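Local coordinates for protein benzyl alcohol dehydrogenase (Acinetobacter calcoaceticus, PDB 1F8F) that catalyses the NAD-dependent oxidation of benzyl alcohol, most likely to benzaldehyde, as a zinc-containing alcohol dehydrogenase with a Rossmann-fold coenzyme domain, at residues G169-G172 with C173-T177; L228-A231 with K232-A236. All coordinates share one frame; numbering follows the deposited sequence.

Contact 1. Residues G169-G172 with C173-T177; sequences GPLG and CGIQT. With ZN (zinc ion), chain B; NAD (nicotinamide-adenine-dinucleotide), chain F.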
ATOM      1  N   GLY A 169     -16.947 -20.549 -18.572  1.00 25.25           N
ATOM      2  CA  GLY A 169     -17.755 -20.528 -17.362  1.00 22.46           C
ATOM      3  C   GLY A 169     -16.982 -20.570 -16.059  1.00 24.50           C
ATOM      4  O   GLY A 169     -17.229 -19.837 -15.064  1.00 24.51           O
ATOM      5  N   PRO A 170     -16.077 -21.532 -15.887  1.00 23.18           N
ATOM      6  CA  PRO A 170     -15.311 -21.729 -14.657  1.00 21.57           C
ATOM      7  C   PRO A 170     -14.553 -20.512 -14.192  1.00 23.23           C
ATOM      8  O   PRO A 170     -14.253 -20.315 -13.005  1.00 19.44           O
ATOM      9  CB  PRO A 170     -14.363 -22.889 -15.026  1.00 21.92           C
ATOM     10  CG  PRO A 170     -15.202 -23.684 -16.011  1.00 21.73           C
ATOM     11  CD  PRO A 170     -15.769 -22.588 -16.898  1.00 20.51           C
ATOM     12  N   LEU A 171     -14.277 -19.541 -15.070  1.00 23.10           N
ATOM     13  CA  LEU A 171     -13.653 -18.287 -14.707  1.00 23.47           C
ATOM     14  C   LEU A 171     -14.584 -17.512 -13.783  1.00 23.66           C
ATOM     15  O   LEU A 171     -14.115 -16.655 -13.027  1.00 22.28           O
ATOM     16  CB  LEU A 171     -13.237 -17.412 -15.899  1.00 22.74           C
ATOM     17  CG  LEU A 171     -12.173 -17.943 -16.876  1.00 23.45           C
ATOM     18  CD1 LEU A 171     -12.089 -17.048 -18.111  1.00 25.32           C
ATOM     19  CD2 LEU A 171     -10.835 -17.985 -16.236  1.00 22.86           C
ATOM     20  N   GLY A 172     -15.904 -17.695 -13.826  1.00 25.12           N
ATOM     21  CA  GLY A 172     -16.794 -16.941 -12.889  1.00 25.53           C
ATOM     22  C   GLY A 172     -16.717 -17.407 -11.429  1.00 27.22           C
ATOM     23  O   GLY A 172     -17.450 -16.874 -10.570  1.00 23.26           O
ATOM     24  N   CYS A 173     -15.927 -18.432 -11.082  1.00 24.83           N
ATOM     25  CA  CYS A 173     -15.771 -18.889  -9.738  1.00 27.58           C
ATOM     26  C   CYS A 173     -14.405 -19.509  -9.427  1.00 27.44           C
ATOM     27  O   CYS A 173     -13.548 -18.818  -8.876  1.00 28.81           O
ATOM     28  CB  CYS A 173     -16.785 -19.932  -9.234  1.00 27.71           C
ATOM     29  SG  CYS A 173     -16.625 -20.274  -7.447  1.00 26.92           S
ATOM     30  N   GLY A 174     -14.244 -20.828  -9.598  1.00 27.52           N
ATOM     31  CA  GLY A 174     -12.979 -21.455  -9.160  1.00 25.94           C
ATOM     32  C   GLY A 174     -11.661 -20.930  -9.727  1.00 26.72           C
ATOM     33  O   GLY A 174     -10.653 -20.875  -8.978  1.00 26.03           O
ATOM     34  N   ILE A 175     -11.561 -20.601 -11.011  1.00 24.22           N
ATOM     35  CA  ILE A 175     -10.329 -20.087 -11.604  1.00 24.28           C
ATOM     36  C   ILE A 175      -9.987 -18.675 -11.125  1.00 25.76           C
ATOM     37  O   ILE A 175      -8.866 -18.452 -10.698  1.00 21.96           O
ATOM     38  CB  ILE A 175     -10.353 -20.185 -13.133  1.00 22.82           C
ATOM     39  CG1 ILE A 175     -11.020 -21.495 -13.605  1.00 22.16           C
ATOM     40  CG2 ILE A 175      -8.931 -20.091 -13.725  1.00 19.26           C
ATOM     41  CD1 ILE A 175     -10.337 -22.792 -13.188  1.00 18.84           C
ATOM     42  N   GLN A 176     -10.974 -17.754 -11.016  1.00 26.00           N
ATOM     43  CA  GLN A 176     -10.784 -16.414 -10.504  1.00 24.84           C
ATOM     44  C   GLN A 176     -10.433 -16.479  -9.024  1.00 23.67           C
ATOM     45  O   GLN A 176      -9.655 -15.648  -8.520  1.00 22.53           O
ATOM     46  CB  GLN A 176     -11.930 -15.420 -10.729  1.00 23.73           C
ATOM     47  CG  GLN A 176     -13.224 -15.510  -9.933  1.00 22.74           C
ATOM     48  CD  GLN A 176     -14.192 -14.383 -10.280  1.00 24.45           C
ATOM     49  OE1 GLN A 176     -13.752 -13.419 -10.916  1.00 22.74           O
ATOM     50  NE2 GLN A 176     -15.490 -14.403  -9.970  1.00 21.54           N
ATOM     51  N   THR A 177     -10.979 -17.484  -8.336  1.00 22.62           N
ATOM     52  CA  THR A 177     -10.742 -17.570  -6.895  1.00 23.03           C
ATOM     53  C   THR A 177      -9.266 -17.860  -6.623  1.00 23.14           C
ATOM     54  O   THR A 177      -8.591 -17.238  -5.798  1.00 22.57           O
ATOM     55  CB  THR A 177     -11.609 -18.645  -6.182  1.00 24.56           C
ATOM     56  OG1 THR A 177     -12.998 -18.317  -6.196  1.00 21.58           O
ATOM     57  CG2 THR A 177     -11.203 -18.792  -4.712  1.00 23.70           C
TER
HETATM   58 ZN    ZN B 372     -17.535 -22.094  -6.711  1.00 42.42          ZN
HETATM   59  PA  NAD F 375     -11.082 -29.834  -5.327  1.00 46.37           P
HETATM   60  O1A NAD F 375     -10.925 -29.822  -6.816  1.00 44.19           O
HETATM   61  O2A NAD F 375     -11.791 -30.971  -4.722  1.00 44.45           O
HETATM   62  O5B NAD F 375      -9.693 -29.532  -4.622  1.00 47.34           O
HETATM   63  C5B NAD F 375      -9.265 -29.638  -3.243  1.00 50.03           C
HETATM   64  C4B NAD F 375      -8.047 -30.542  -3.119  1.00 50.64           C
HETATM   65  O4B NAD F 375      -7.731 -30.723  -1.698  1.00 51.73           O
HETATM   66  C3B NAD F 375      -8.162 -31.958  -3.710  1.00 50.24           C
HETATM   67  O3B NAD F 375      -7.263 -32.159  -4.793  1.00 47.30           O
HETATM   68  C2B NAD F 375      -7.805 -32.919  -2.579  1.00 50.76           C
HETATM   69  O2B NAD F 375      -6.948 -34.007  -2.948  1.00 49.44           O
HETATM   70  C1B NAD F 375      -7.089 -31.980  -1.593  1.00 52.24           C
HETATM   71  N9A NAD F 375      -7.127 -32.414  -0.200  1.00 53.28           N
HETATM   72  C8A NAD F 375      -8.211 -32.738   0.574  1.00 54.10           C
HETATM   73  N7A NAD F 375      -7.877 -33.092   1.816  1.00 54.32           N
HETATM   74  C5A NAD F 375      -6.495 -33.001   1.826  1.00 54.44           C
HETATM   75  C6A NAD F 375      -5.535 -33.243   2.825  1.00 54.81           C
HETATM   76  N6A NAD F 375      -5.800 -33.631   4.069  1.00 55.88           N
HETATM   77  N1A NAD F 375      -4.233 -33.037   2.503  1.00 54.60           N
HETATM   78  C2A NAD F 375      -3.923 -32.634   1.231  1.00 53.81           C
HETATM   79  N3A NAD F 375      -4.732 -32.381   0.246  1.00 53.41           N
HETATM   80  C4A NAD F 375      -6.013 -32.592   0.599  1.00 53.26           C
HETATM   81  O3  NAD F 375     -11.872 -28.456  -4.962  1.00 46.51           O
HETATM   82  PN  NAD F 375     -11.662 -27.037  -5.659  1.00 46.55           P
HETATM   83  O1N NAD F 375     -10.233 -26.789  -5.925  1.00 47.16           O
HETATM   84  O2N NAD F 375     -12.510 -26.957  -6.856  1.00 47.84           O
HETATM   85  O5D NAD F 375     -12.237 -26.092  -4.466  1.00 50.15           O
HETATM   86  C5D NAD F 375     -11.393 -25.805  -3.338  1.00 51.48           C
HETATM   87  C4D NAD F 375     -12.101 -25.331  -2.122  1.00 53.76           C
HETATM   88  O4D NAD F 375     -12.337 -23.886  -2.134  1.00 53.56           O
HETATM   89  C3D NAD F 375     -13.397 -25.976  -1.615  1.00 53.88           C
HETATM   90  O3D NAD F 375     -13.447 -25.834  -0.182  1.00 54.37           O
HETATM   91  C2D NAD F 375     -14.424 -24.996  -2.198  1.00 54.07           C
HETATM   92  O2D NAD F 375     -15.732 -25.131  -1.664  1.00 54.23           O
HETATM   93  C1D NAD F 375     -13.708 -23.717  -1.739  1.00 53.90           C
HETATM   94  N1N NAD F 375     -14.165 -22.568  -2.515  1.00 52.71           N
HETATM   95  C2N NAD F 375     -14.024 -21.358  -1.917  1.00 51.52           C
HETATM   96  C3N NAD F 375     -14.390 -20.231  -2.628  1.00 49.08           C
HETATM   97  C7N NAD F 375     -14.253 -18.779  -2.051  1.00 46.25           C
HETATM   98  O7N NAD F 375     -14.629 -17.824  -2.729  1.00 38.94           O
HETATM   99  N7N NAD F 375     -13.698 -18.702  -0.788  1.00 44.05           N
HETATM  100  C4N NAD F 375     -14.869 -20.334  -3.968  1.00 50.33           C
HETATM  101  C5N NAD F 375     -14.410 -21.517  -4.588  1.00 51.45           C
HETATM  102  C6N NAD F 375     -14.062 -22.682  -3.937  1.00 52.04           C

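Contact 2. Residues L228-A231 with K232-A236; sequences LELA and KQLGA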
ATOM      1  N   LEU A 228      -0.526 -34.269  -8.123  1.00 27.89           N
ATOM      2  CA  LEU A 228       0.839 -33.785  -7.914  1.00 29.47           C
ATOM      3  C   LEU A 228       1.631 -33.941  -9.225  1.00 29.91           C
ATOM      4  O   LEU A 228       2.532 -33.133  -9.471  1.00 27.60           O
ATOM      5  CB  LEU A 228       1.641 -34.452  -6.816  1.00 27.39           C
ATOM      6  CG  LEU A 228       1.332 -34.335  -5.349  1.00 29.39           C
ATOM      7  CD1 LEU A 228       2.223 -35.241  -4.501  1.00 27.48           C
ATOM      8  CD2 LEU A 228       1.461 -32.900  -4.781  1.00 25.44           C
ATOM      9  N   GLU A 229       1.294 -34.914 -10.070  1.00 29.70           N
ATOM     10  CA  GLU A 229       2.054 -34.995 -11.303  1.00 31.23           C
ATOM     11  C   GLU A 229       1.680 -33.895 -12.288  1.00 27.94           C
ATOM     12  O   GLU A 229       2.514 -33.400 -13.037  1.00 25.69           O
ATOM     13  CB  GLU A 229       1.908 -36.374 -12.014  1.00 35.74           C
ATOM     14  CG  GLU A 229       1.975 -37.466 -10.934  1.00 40.62           C
ATOM     15  CD  GLU A 229       3.338 -38.128 -10.981  1.00 44.44           C
ATOM     16  OE1 GLU A 229       3.465 -39.330 -11.331  1.00 46.40           O
ATOM     17  OE2 GLU A 229       4.338 -37.437 -10.727  1.00 43.81           O
ATOM     18  N   LEU A 230       0.404 -33.521 -12.253  1.00 22.98           N
ATOM     19  CA  LEU A 230      -0.101 -32.477 -13.124  1.00 22.65           C
ATOM     20  C   LEU A 230       0.491 -31.165 -12.632  1.00 23.67           C
ATOM     21  O   LEU A 230       0.962 -30.332 -13.435  1.00 26.32           O
ATOM     22  CB  LEU A 230      -1.647 -32.419 -13.151  1.00 20.42           C
ATOM     23  CG  LEU A 230      -2.360 -31.285 -13.883  1.00 20.34           C
ATOM     24  CD1 LEU A 230      -2.043 -31.313 -15.399  1.00 21.41           C
ATOM     25  CD2 LEU A 230      -3.876 -31.344 -13.808  1.00 17.48           C
ATOM     26  N   ALA A 231       0.569 -30.958 -11.316  1.00 23.13           N
ATOM     27  CA  ALA A 231       1.108 -29.657 -10.885  1.00 24.49           C
ATOM     28  C   ALA A 231       2.480 -29.365 -11.466  1.00 26.04           C
ATOM     29  O   ALA A 231       2.767 -28.314 -12.033  1.00 27.44           O
ATOM     30  CB  ALA A 231       1.122 -29.556  -9.365  1.00 19.61           C
ATOM     31  N   LYS A 232       3.367 -30.327 -11.329  1.00 26.13           N
ATOM     32  CA  LYS A 232       4.725 -30.348 -11.823  1.00 30.14           C
ATOM     33  C   LYS A 232       4.837 -30.124 -13.326  1.00 31.70           C
ATOM     34  O   LYS A 232       5.745 -29.446 -13.801  1.00 31.31           O
ATOM     35  CB  LYS A 232       5.227 -31.784 -11.595  1.00 30.83           C
ATOM     36  CG  LYS A 232       6.517 -31.891 -10.847  1.00 33.99           C
ATOM     37  CD  LYS A 232       7.678 -31.277 -11.636  1.00 35.52           C
ATOM     38  CE  LYS A 232       8.663 -30.832 -10.528  1.00 36.25           C
ATOM     39  NZ  LYS A 232       9.585 -29.813 -11.083  1.00 36.10           N
ATOM     40  N   GLN A 233       3.935 -30.747 -14.092  1.00 33.08           N
ATOM     41  CA  GLN A 233       3.823 -30.555 -15.529  1.00 36.28           C
ATOM     42  C   GLN A 233       3.327 -29.120 -15.763  1.00 34.05           C
ATOM     43  O   GLN A 233       3.693 -28.532 -16.789  1.00 33.28           O
ATOM     44  CB  GLN A 233       2.922 -31.607 -16.166  1.00 38.40           C
ATOM     45  CG  GLN A 233       3.264 -33.073 -15.949  1.00 43.18           C
ATOM     46  CD  GLN A 233       2.176 -34.038 -16.380  1.00 44.95           C
ATOM     47  OE1 GLN A 233       1.092 -33.595 -16.755  1.00 45.75           O
ATOM     48  NE2 GLN A 233       2.396 -35.349 -16.406  1.00 45.92           N
ATOM     49  N   LEU A 234       2.590 -28.488 -14.855  1.00 33.29           N
ATOM     50  CA  LEU A 234       2.144 -27.109 -15.027  1.00 31.54           C
ATOM     51  C   LEU A 234       3.262 -26.150 -14.629  1.00 31.14           C
ATOM     52  O   LEU A 234       3.150 -24.953 -14.909  1.00 32.50           O
ATOM     53  CB  LEU A 234       0.790 -26.794 -14.363  1.00 29.40           C
ATOM     54  CG  LEU A 234      -0.416 -27.614 -14.822  1.00 28.67           C
ATOM     55  CD1 LEU A 234      -1.689 -27.499 -13.992  1.00 28.67           C
ATOM     56  CD2 LEU A 234      -0.884 -27.234 -16.213  1.00 29.15           C
ATOM     57  N   GLY A 235       4.353 -26.615 -14.021  1.00 29.22           N
ATOM     58  CA  GLY A 235       5.479 -25.781 -13.658  1.00 28.72           C
ATOM     59  C   GLY A 235       5.732 -25.574 -12.163  1.00 29.12           C
ATOM     60  O   GLY A 235       6.369 -24.580 -11.711  1.00 24.54           O
ATOM     61  N   ALA A 236       5.291 -26.551 -11.343  1.00 26.17           N
ATOM     62  CA  ALA A 236       5.626 -26.455  -9.910  1.00 24.04           C
ATOM     63  C   ALA A 236       7.129 -26.808  -9.858  1.00 24.65           C
ATOM     64  O   ALA A 236       7.483 -27.739 -10.620  1.00 22.79           O
ATOM     65  CB  ALA A 236       4.873 -27.422  -9.032  1.00 24.61           C
TER

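Contact 1. Residues G169-G172 with C173-T177
P170 O accepts C173 N (3.2 Å, N-H...O angle 166°) and, more weakly, I175 N, so one carbonyl ties the turn of G169-G172 to the N-cap C173 and the start of helix 174-186. C173 O takes both T177 N and T177 OG1, the latter at 2.8 Å. The C173 side chain turns away from the turn. With SG anti to the backbone N (chi1 -172°), C173 SG reaches the zinc ion at 2.2 Å; C44 and H65 also bind this metal. T177 OG1 lies 3.5 Å from C4N of the nicotinamide ring of NAD. On the apolar side, I175 CG1 meets P170 CB at 3.9 Å. The other branch, CG2, meets L171 CD2, and these two side chains cross at a slant. The Q176 chain passes over L171 O. Its NE2 is held mainly by S90 OG, with a weak, bent bond to G172 O. This matches the catalytic-zinc site of the medium-chain alcohol dehydrogenases, beside the nicotinamide. L171 packs on helix 321-333, P170 on strands 66-74 and 365-369, and E66 accepts G174 N at the start of helix 174-186.

Contact 2. Residues L228-A231 with K232-A236
L230 and L234 meet one helical turn apart on the packed face of helix 225-234. L230 CG lies 3.8 Å from L234 CD1, and the two side chains are inclined to each other. L230 sets out away from the following turn, but its CG, anti to the backbone N (chi1 173°), brings the branched end back against L234 CD1. L234 CG also rests against L230 O, at 3.3 Å. L230 O accepts L234 N at 2.8 Å. On the same packed side A231 CB and A236 CB approach to 4.3 Å. Helix 201-213 backs this face: L204 touches L230 and A231, L208 touches L234, and L207 touches A236. A231 also packs on A220 of strand 217-222.

The solvent side is more polar, and it is looser at the side-chain ends of E229 and Q233, which are exposed there. Nearer the backbone it is close: Q233 N bonds to E229 O, and the Q233 side chain runs extended past the same oxygen, with its CG set closely against it. K232 is exposed as well, but its chain bends at the CB-CG bond (chi2 -65°) and turns toward the end of the helix. K232 NZ donates to A236 O at 3.0 Å, in the carbonyl plane on a lone pair, and makes a weak bond to T237 O.

The helix ends at G235, whose positive phi (113°) suits glycine. A236 N bonds back to A231 O at 3.2 Å, and G235 N makes a weak bond to K232 O. This is a Schellman motif. It ends the helix that joins strand 217-222 to strand 238-241 in a Rossmann beta-alpha-beta unit, and turns the chain toward the second strand.

In the fold
Both contacts are local and lie at opposite kinds of helix end. Contact 1 starts helix 174-186; contact 2 finishes helix 225-234. The first is wholly buried near the centre of the chain, the second partly buried farther out, and their centres are about 20 Å apart. They share no helix or strand and do not touch. Their chemistry follows their place. Residues 169-177 bring a zinc ligand and the nicotinamide end of NAD together. Residues 228-236 carry no ligand of their own and combine an apolar face with a polar, solvent-facing one. Contact 2 belongs to the Rossmann domain that holds the coenzyme, which contact 1 meets at the nicotinamide ring, beside the metal.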